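Local coordinates for protein CmeC (Campylobacter jejuni, PDB 4MT4) that forms a trimeric outer membrane channel and probably exports substrates from the cell as part of an efflux system, at residues L52-N57 against L235-D239; K35-K39 against I156-V160; S2-N6 against R293-L297. All coordinates share one frame. Residues are numbered along the deposited sequence.

Contact 1: residues L52-N57 against L235-D239; sequences LALKNN and LTSND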
loop_
_atom_site.group_PDB
_atom_site.type_symbol
_atom_site.label_atom_id
_atom_site.label_comp_id
_atom_site.label_asym_id
_atom_site.label_seq_id
_atom_site.Cartn_x
_atom_site.Cartn_y
_atom_site.Cartn_z
ATOM N N LEU B 52 -26.032 8.621 -3.521
ATOM C CA LEU B 52 -25.236 9.407 -2.586
ATOM C C LEU B 52 -23.749 9.152 -2.796
ATOM O O LEU B 52 -22.934 10.072 -2.712
ATOM C CB LEU B 52 -25.631 9.088 -1.142
ATOM C CG LEU B 52 -26.931 9.715 -0.633
ATOM C CD1 LEU B 52 -27.378 9.062 0.667
ATOM C CD2 LEU B 52 -26.744 11.211 -0.447
ATOM N N ALA B 53 -23.402 7.896 -3.067
ATOM C CA ALA B 53 -22.023 7.527 -3.354
ATOM C C ALA B 53 -21.552 8.178 -4.649
ATOM O O ALA B 53 -20.497 8.807 -4.689
ATOM C CB ALA B 53 -21.884 6.012 -3.436
ATOM N N LEU B 54 -22.354 8.044 -5.701
ATOM C CA LEU B 54 -22.030 8.627 -6.999
ATOM C C LEU B 54 -21.967 10.151 -6.941
ATOM O O LEU B 54 -21.457 10.796 -7.857
ATOM C CB LEU B 54 -23.052 8.188 -8.046
ATOM C CG LEU B 54 -23.028 6.704 -8.416
ATOM C CD1 LEU B 54 -24.202 6.350 -9.317
ATOM C CD2 LEU B 54 -21.706 6.345 -9.083
ATOM N N LYS B 55 -22.489 10.718 -5.859
ATOM C CA LYS B 55 -22.501 12.161 -5.676
ATOM C C LYS B 55 -21.396 12.632 -4.730
ATOM O O LYS B 55 -20.759 13.654 -4.977
ATOM C CB LYS B 55 -23.865 12.612 -5.150
ATOM C CG LYS B 55 -23.940 14.086 -4.780
ATOM C CD LYS B 55 -25.270 14.426 -4.125
ATOM C CE LYS B 55 -25.307 15.879 -3.672
ATOM N NZ LYS B 55 -24.238 16.179 -2.679
ATOM N N ASN B 56 -21.159 11.881 -3.660
ATOM C CA ASN B 56 -20.300 12.361 -2.581
ATOM C C ASN B 56 -18.974 11.616 -2.388
ATOM O O ASN B 56 -18.075 12.132 -1.725
ATOM C CB ASN B 56 -21.078 12.332 -1.261
ATOM C CG ASN B 56 -22.322 13.203 -1.296
ATOM O OD1 ASN B 56 -22.333 14.268 -1.914
ATOM N ND2 ASN B 56 -23.379 12.752 -0.629
ATOM N N ASN B 57 -18.847 10.417 -2.954
ATOM C CA ASN B 57 -17.640 9.611 -2.745
ATOM C C ASN B 57 -16.376 10.319 -3.227
ATOM O O ASN B 57 -16.275 10.719 -4.385
ATOM C CB ASN B 57 -17.765 8.254 -3.439
ATOM C CG ASN B 57 -16.663 7.291 -3.038
ATOM O OD1 ASN B 57 -15.578 7.294 -3.619
ATOM N ND2 ASN B 57 -16.939 6.459 -2.040
ATOM N N LEU B 235 -18.601 6.184 2.964
ATOM C CA LEU B 235 -18.680 5.919 1.532
ATOM C C LEU B 235 -19.632 6.852 0.780
ATOM O O LEU B 235 -19.468 7.064 -0.421
ATOM C CB LEU B 235 -19.105 4.466 1.289
ATOM C CG LEU B 235 -18.043 3.370 1.419
ATOM C CD1 LEU B 235 -18.691 1.994 1.374
ATOM C CD2 LEU B 235 -16.990 3.503 0.329
ATOM N N THR B 236 -20.622 7.408 1.475
ATOM C CA THR B 236 -21.745 8.051 0.792
ATOM C C THR B 236 -22.118 9.461 1.262
ATOM O O THR B 236 -22.844 10.170 0.561
ATOM C CB THR B 236 -23.014 7.176 0.910
ATOM O OG1 THR B 236 -23.323 6.961 2.294
ATOM C CG2 THR B 236 -22.810 5.832 0.228
ATOM N N SER B 237 -21.638 9.872 2.431
ATOM C CA SER B 237 -22.117 11.116 3.031
ATOM C C SER B 237 -21.115 12.268 2.976
ATOM O O SER B 237 -19.905 12.062 3.058
ATOM C CB SER B 237 -22.521 10.871 4.488
ATOM O OG SER B 237 -23.044 12.050 5.072
ATOM N N ASN B 238 -21.641 13.483 2.836
ATOM C CA ASN B 238 -20.840 14.701 2.928
ATOM C C ASN B 238 -21.359 15.598 4.047
ATOM O O ASN B 238 -20.950 16.753 4.179
ATOM C CB ASN B 238 -20.845 15.463 1.602
ATOM C CG ASN B 238 -22.217 16.002 1.245
ATOM O OD1 ASN B 238 -23.239 15.398 1.571
ATOM N ND2 ASN B 238 -22.247 17.147 0.572
ATOM N N ASP B 239 -22.273 15.055 4.844
ATOM C CA ASP B 239 -22.849 15.777 5.972
ATOM C C ASP B 239 -22.272 15.239 7.277
ATOM O O ASP B 239 -22.400 14.056 7.580
ATOM C CB ASP B 239 -24.375 15.653 5.966
ATOM C CG ASP B 239 -25.040 16.567 6.977
ATOM O OD1 ASP B 239 -24.964 16.275 8.190
ATOM O OD2 ASP B 239 -25.647 17.574 6.559
#
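This is a polar and close-packed contact between two helix ends, in the α-helical part of the outer membrane factor fold: the last turn of helix 44-56 lies against the C-terminal end of helix 201-236 and the loop after it, at a level consistent with the equatorial region that rings the helical barrel in this family. The backbones come very near, with A53 CA and T236 CA 4.2 Å apart, and the small A53 side chain allows it. A53 CB meets T236 CG2 at 3.8 Å, while L52 CB reaches T236 CB at the same 3.8 Å. Both A53 and L235 also touch helix 129-195, through T159 and T162, so the two ends share a third helix as a floor.

Polarity comes from two consecutive asparagines. N56 ND2 donates to T236 O (2.9 Å, 166° at the hydrogen) and N57 ND2 to L235 O (3.1 Å, 163°), two near-linear bonds that engage backbone carbonyls where helix 201-236 runs out and S237 leaves helical geometry. The remaining ends of these amides are used as well: N57 is the N-cap of the next helix, its OD1 accepting from L60 N, and N56 OD1 accepts from K55 NZ at 2.8 Å, a lysine that is also salt-bridged to D468 in the C-terminal tail. Within 235-239 the chain leaves the helix through an ST turn: S237 OG, also hydrogen-bonded to D242 OD2, accepts from D239 N at 3.1 Å with an angle of 158°.

Contact 2: residues K35-K39 against I156-V160; sequences KNWWK and ISNTV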
loop_
_atom_site.group_PDB
_atom_site.type_symbol
_atom_site.label_atom_id
_atom_site.label_comp_id
_atom_site.label_asym_id
_atom_site.label_seq_id
_atom_site.Cartn_x
_atom_site.Cartn_y
_atom_site.Cartn_z
ATOM N N LYS B 35 -26.455 -1.229 -17.094
ATOM C CA LYS B 35 -25.586 -0.212 -16.506
ATOM C C LYS B 35 -25.896 0.038 -15.031
ATOM O O LYS B 35 -24.987 0.170 -14.213
ATOM C CB LYS B 35 -25.702 1.099 -17.291
ATOM C CG LYS B 35 -25.224 1.009 -18.733
ATOM C CD LYS B 35 -23.717 0.828 -18.808
ATOM C CE LYS B 35 -23.227 0.855 -20.248
ATOM N NZ LYS B 35 -23.545 2.142 -20.928
ATOM N N ASN B 36 -27.180 0.105 -14.698
ATOM C CA ASN B 36 -27.608 0.281 -13.314
ATOM C C ASN B 36 -28.147 -1.017 -12.718
ATOM O O ASN B 36 -29.318 -1.107 -12.348
ATOM C CB ASN B 36 -28.662 1.387 -13.217
ATOM C CG ASN B 36 -29.759 1.239 -14.251
ATOM O OD1 ASN B 36 -29.809 0.251 -14.983
ATOM N ND2 ASN B 36 -30.649 2.222 -14.311
ATOM N N TRP B 37 -27.274 -2.015 -12.623
ATOM C CA TRP B 37 -27.643 -3.359 -12.186
ATOM C C TRP B 37 -28.190 -3.427 -10.759
ATOM O O TRP B 37 -28.920 -4.357 -10.414
ATOM C CB TRP B 37 -26.430 -4.286 -12.307
ATOM C CG TRP B 37 -25.171 -3.665 -11.788
ATOM C CD1 TRP B 37 -24.242 -2.969 -12.508
ATOM C CD2 TRP B 37 -24.705 -3.667 -10.432
ATOM N NE1 TRP B 37 -23.227 -2.543 -11.687
ATOM C CE2 TRP B 37 -23.487 -2.959 -10.407
ATOM C CE3 TRP B 37 -25.198 -4.203 -9.237
ATOM C CZ2 TRP B 37 -22.755 -2.772 -9.237
ATOM C CZ3 TRP B 37 -24.469 -4.014 -8.075
ATOM C CH2 TRP B 37 -23.262 -3.306 -8.084
ATOM N N TRP B 38 -27.843 -2.443 -9.935
ATOM C CA TRP B 38 -28.184 -2.487 -8.515
ATOM C C TRP B 38 -29.674 -2.278 -8.248
ATOM O O TRP B 38 -30.164 -2.590 -7.163
ATOM C CB TRP B 38 -27.370 -1.447 -7.744
ATOM C CG TRP B 38 -27.602 -0.039 -8.197
ATOM C CD1 TRP B 38 -28.571 0.812 -7.756
ATOM C CD2 TRP B 38 -26.847 0.684 -9.176
ATOM N NE1 TRP B 38 -28.469 2.020 -8.401
ATOM C CE2 TRP B 38 -27.418 1.967 -9.279
ATOM C CE3 TRP B 38 -25.745 0.370 -9.977
ATOM C CZ2 TRP B 38 -26.924 2.937 -10.149
ATOM C CZ3 TRP B 38 -25.255 1.333 -10.841
ATOM C CH2 TRP B 38 -25.845 2.601 -10.920
ATOM N N LYS B 39 -30.392 -1.755 -9.237
ATOM C CA LYS B 39 -31.823 -1.508 -9.088
ATOM C C LYS B 39 -32.643 -2.793 -9.199
ATOM O O LYS B 39 -33.846 -2.793 -8.935
ATOM C CB LYS B 39 -32.305 -0.495 -10.129
ATOM C CG LYS B 39 -31.777 0.914 -9.916
ATOM C CD LYS B 39 -32.465 1.911 -10.833
ATOM C CE LYS B 39 -32.018 3.332 -10.530
ATOM N NZ LYS B 39 -32.715 4.339 -11.376
ATOM N N ILE B 156 -19.299 1.757 -6.361
ATOM C CA ILE B 156 -20.686 1.302 -6.343
ATOM C C ILE B 156 -20.812 -0.079 -5.702
ATOM O O ILE B 156 -21.660 -0.298 -4.836
ATOM C CB ILE B 156 -21.289 1.250 -7.765
ATOM C CG1 ILE B 156 -21.377 2.655 -8.362
ATOM C CG2 ILE B 156 -22.665 0.607 -7.741
ATOM C CD1 ILE B 156 -21.958 2.684 -9.764
ATOM N N SER B 157 -19.960 -1.006 -6.128
ATOM C CA SER B 157 -19.978 -2.366 -5.601
ATOM C C SER B 157 -19.713 -2.396 -4.100
ATOM O O SER B 157 -20.367 -3.131 -3.360
ATOM C CB SER B 157 -18.950 -3.232 -6.328
ATOM O OG SER B 157 -19.273 -3.353 -7.700
ATOM N N ASN B 158 -18.750 -1.593 -3.658
ATOM C CA ASN B 158 -18.420 -1.506 -2.242
ATOM C C ASN B 158 -19.564 -0.917 -1.430
ATOM O O ASN B 158 -19.819 -1.346 -0.307
ATOM C CB ASN B 158 -17.152 -0.675 -2.034
ATOM C CG ASN B 158 -15.895 -1.410 -2.460
ATOM O OD1 ASN B 158 -15.888 -2.634 -2.580
ATOM N ND2 ASN B 158 -14.820 -0.663 -2.684
ATOM N N THR B 159 -20.254 0.063 -2.007
ATOM C CA THR B 159 -21.399 0.692 -1.358
ATOM C C THR B 159 -22.558 -0.293 -1.203
ATOM O O THR B 159 -23.192 -0.359 -0.148
ATOM C CB THR B 159 -21.884 1.924 -2.146
ATOM O OG1 THR B 159 -20.849 2.916 -2.166
ATOM C CG2 THR B 159 -23.132 2.515 -1.511
ATOM N N VAL B 160 -22.822 -1.058 -2.258
ATOM C CA VAL B 160 -23.899 -2.046 -2.242
ATOM C C VAL B 160 -23.622 -3.154 -1.231
ATOM O O VAL B 160 -24.500 -3.538 -0.456
ATOM C CB VAL B 160 -24.108 -2.677 -3.637
ATOM C CG1 VAL B 160 -25.092 -3.835 -3.566
ATOM C CG2 VAL B 160 -24.582 -1.628 -4.630
#
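Residues 37-39 begin a 3-10 segment, held loosely by a weak K39 N to N36 O bond of 3.4 Å, whereas 156-160 is regular α-helix within the long helix 129-195, with V160 N to I156 O at 2.9 Å. The backbones stay apart: the nearest CA atoms, those of W38 and V160, are 7.6 Å distant, so side chains must fill the gap.

Two neighbouring indoles do so. I156 works with both: its CG2 lies 3.7 Å from W37 CZ2 and its CD1 3.7 Å from W38 CZ3. One turn on, V160 CG2 repeats the pattern, 4.1 Å from W37 CH2 and 4.2 Å from W38 CB. W37 CZ2 also approaches S157 OG at 3.9 Å, a hydroxyl already bonded to L153 O. All five touching residues are buried, and the packing is apolar apart from that serine.

The same tryptophans also touch neighbouring helices, W38 meeting V50 of helix 44-56 and W37 meeting I443 of helix 411-445. A loop packed by two tryptophans against a long helix, next to helix 44-56 and helix 411-445, is consistent with the equatorial domain of outer membrane factors.

Contact 3: residues S2-N6 against R293-L297; sequences SLSPN and RTAFL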
loop_
_atom_site.group_PDB
_atom_site.type_symbol
_atom_site.label_atom_id
_atom_site.label_comp_id
_atom_site.label_asym_id
_atom_site.label_seq_id
_atom_site.Cartn_x
_atom_site.Cartn_y
_atom_site.Cartn_z
ATOM N N SER B 2 7.992 8.190 -37.154
ATOM C CA SER B 2 7.790 7.433 -35.923
ATOM C C SER B 2 8.759 6.257 -35.835
ATOM O O SER B 2 8.963 5.537 -36.812
ATOM C CB SER B 2 6.350 6.923 -35.827
ATOM O OG SER B 2 6.154 6.180 -34.637
ATOM N N LEU B 3 9.355 6.073 -34.660
ATOM C CA LEU B 3 10.242 4.942 -34.409
ATOM C C LEU B 3 9.620 3.976 -33.406
ATOM O O LEU B 3 10.291 3.084 -32.881
ATOM C CB LEU B 3 11.601 5.426 -33.905
ATOM C CG LEU B 3 12.333 6.398 -34.829
ATOM C CD1 LEU B 3 13.691 6.751 -34.254
ATOM C CD2 LEU B 3 12.474 5.824 -36.233
ATOM N N SER B 4 8.331 4.163 -33.141
ATOM C CA SER B 4 7.595 3.273 -32.253
ATOM C C SER B 4 7.419 1.901 -32.887
ATOM O O SER B 4 6.969 1.791 -34.029
ATOM C CB SER B 4 6.233 3.870 -31.895
ATOM O OG SER B 4 6.382 4.970 -31.016
ATOM N N PRO B 5 7.778 0.846 -32.144
ATOM C CA PRO B 5 7.661 -0.518 -32.661
ATOM C C PRO B 5 6.205 -0.951 -32.776
ATOM O O PRO B 5 5.344 -0.364 -32.119
ATOM C CB PRO B 5 8.401 -1.351 -31.612
ATOM C CG PRO B 5 8.231 -0.574 -30.345
ATOM C CD PRO B 5 8.272 0.875 -30.755
ATOM N N ASN B 6 5.937 -1.955 -33.606
ATOM C CA ASN B 6 4.596 -2.516 -33.712
ATOM C C ASN B 6 4.175 -3.173 -32.403
ATOM O O ASN B 6 4.911 -3.986 -31.843
ATOM C CB ASN B 6 4.521 -3.530 -34.856
ATOM C CG ASN B 6 4.659 -2.884 -36.220
ATOM O OD1 ASN B 6 4.413 -1.689 -36.380
ATOM N ND2 ASN B 6 5.051 -3.673 -37.215
ATOM N N ARG B 293 14.097 6.248 -28.956
ATOM C CA ARG B 293 14.930 5.851 -30.088
ATOM C C ARG B 293 15.246 7.018 -31.019
ATOM O O ARG B 293 16.182 6.945 -31.817
ATOM C CB ARG B 293 14.258 4.724 -30.878
ATOM C CG ARG B 293 14.152 3.414 -30.105
ATOM C CD ARG B 293 14.159 2.192 -31.017
ATOM N NE ARG B 293 12.868 1.946 -31.655
ATOM C CZ ARG B 293 12.299 0.747 -31.749
ATOM N NH1 ARG B 293 12.908 -0.318 -31.243
ATOM N NH2 ARG B 293 11.123 0.608 -32.345
ATOM N N THR B 294 14.472 8.094 -30.914
ATOM C CA THR B 294 14.693 9.274 -31.747
ATOM C C THR B 294 15.970 10.012 -31.355
ATOM O O THR B 294 16.465 10.852 -32.106
ATOM C CB THR B 294 13.514 10.263 -31.668
ATOM O OG1 THR B 294 13.314 10.667 -30.308
ATOM C CG2 THR B 294 12.238 9.629 -32.202
ATOM N N ALA B 295 16.493 9.696 -30.175
ATOM C CA ALA B 295 17.711 10.325 -29.672
ATOM C C ALA B 295 18.928 9.946 -30.511
ATOM O O ALA B 295 19.927 10.661 -30.527
ATOM C CB ALA B 295 17.935 9.949 -28.218
ATOM N N PHE B 296 18.836 8.817 -31.204
ATOM C CA PHE B 296 19.902 8.363 -32.092
ATOM C C PHE B 296 19.953 9.180 -33.381
ATOM O O PHE B 296 21.003 9.291 -34.017
ATOM C CB PHE B 296 19.722 6.881 -32.434
ATOM C CG PHE B 296 20.367 5.940 -31.455
ATOM C CD1 PHE B 296 21.743 5.912 -31.310
ATOM C CD2 PHE B 296 19.601 5.070 -30.697
ATOM C CE1 PHE B 296 22.343 5.048 -30.419
ATOM C CE2 PHE B 296 20.196 4.199 -29.802
ATOM C CZ PHE B 296 21.570 4.188 -29.664
ATOM N N LEU B 297 18.814 9.754 -33.757
ATOM C CA LEU B 297 18.672 10.411 -35.052
ATOM C C LEU B 297 18.826 11.931 -34.964
ATOM O O LEU B 297 18.578 12.521 -33.912
ATOM C CB LEU B 297 17.317 10.041 -35.662
ATOM C CG LEU B 297 17.179 8.555 -35.998
ATOM C CD1 LEU B 297 15.886 8.284 -36.736
ATOM C CD2 LEU B 297 18.371 8.085 -36.817
#
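R293, where helix 273-293 gives way to the loop before strand 299-310, opens the second segment and makes its polar link. R293 NH2 donates to L3 O at 2.7 Å (155°) and R293 NE donates to the same L3 O at 3.1 Å (135°), so one carbonyl, lying near the guanidinium plane, accepts two bonds. R293 NH2 also sits 3.3 Å from P5 CD, and R293 CB is 4.0 Å from L3 CD1, so the arginine runs alongside the N-terminal loop from L3 to P5.

T294 comes next, its backbone N 3.7 Å and its CG2 3.8 Å from L3 CD1; its hydroxyl is bonded back to V291 O. The chain then turns, with L297 N bonded to T294 O at 3.1 Å, and L297 CD1 meets L3 CD1 at 3.7 Å just before strand 299-310. L3 thus fits between R293, T294 and L297 and loses 113 Å² of surface to them.

The N-terminal segment is tied down further by S2 OG and S4 OG, both bonded to D132 OD2 of helix 129-195, and by P5 O, bonded to N286 of helix 273-293. The chemistry implies a mixed grip at the junction of helical and β-barrel parts: the arginine pairs with a main-chain carbonyl, bonds that do not depend on the identity of the L3 side chain, whereas L3 CD1 adds apolar contacts with R293 CB, T294 CG2 and L297 CD1.

Contacts 1 and 2 form one continuous patch, their centres 14 Å apart. Helix 129-195 joins them: T159, which takes no part in contact 2 itself, brings its OG1 to 3.5 Å from A53 CB and its CG2 to 3.8 Å from T236 CG2, while I156 CD1 lies 3.7 Å from L54 CD2. Their segments alternate along the chain, and in space they touch through packing. Contact 3 is remote, its centre 47 Å from that of contact 1 and 45 Å from that of contact 2. It lies toward the membrane end, where the L3 side chain is about 10 Å from the bound 3PK lipid, whose pocket includes C1.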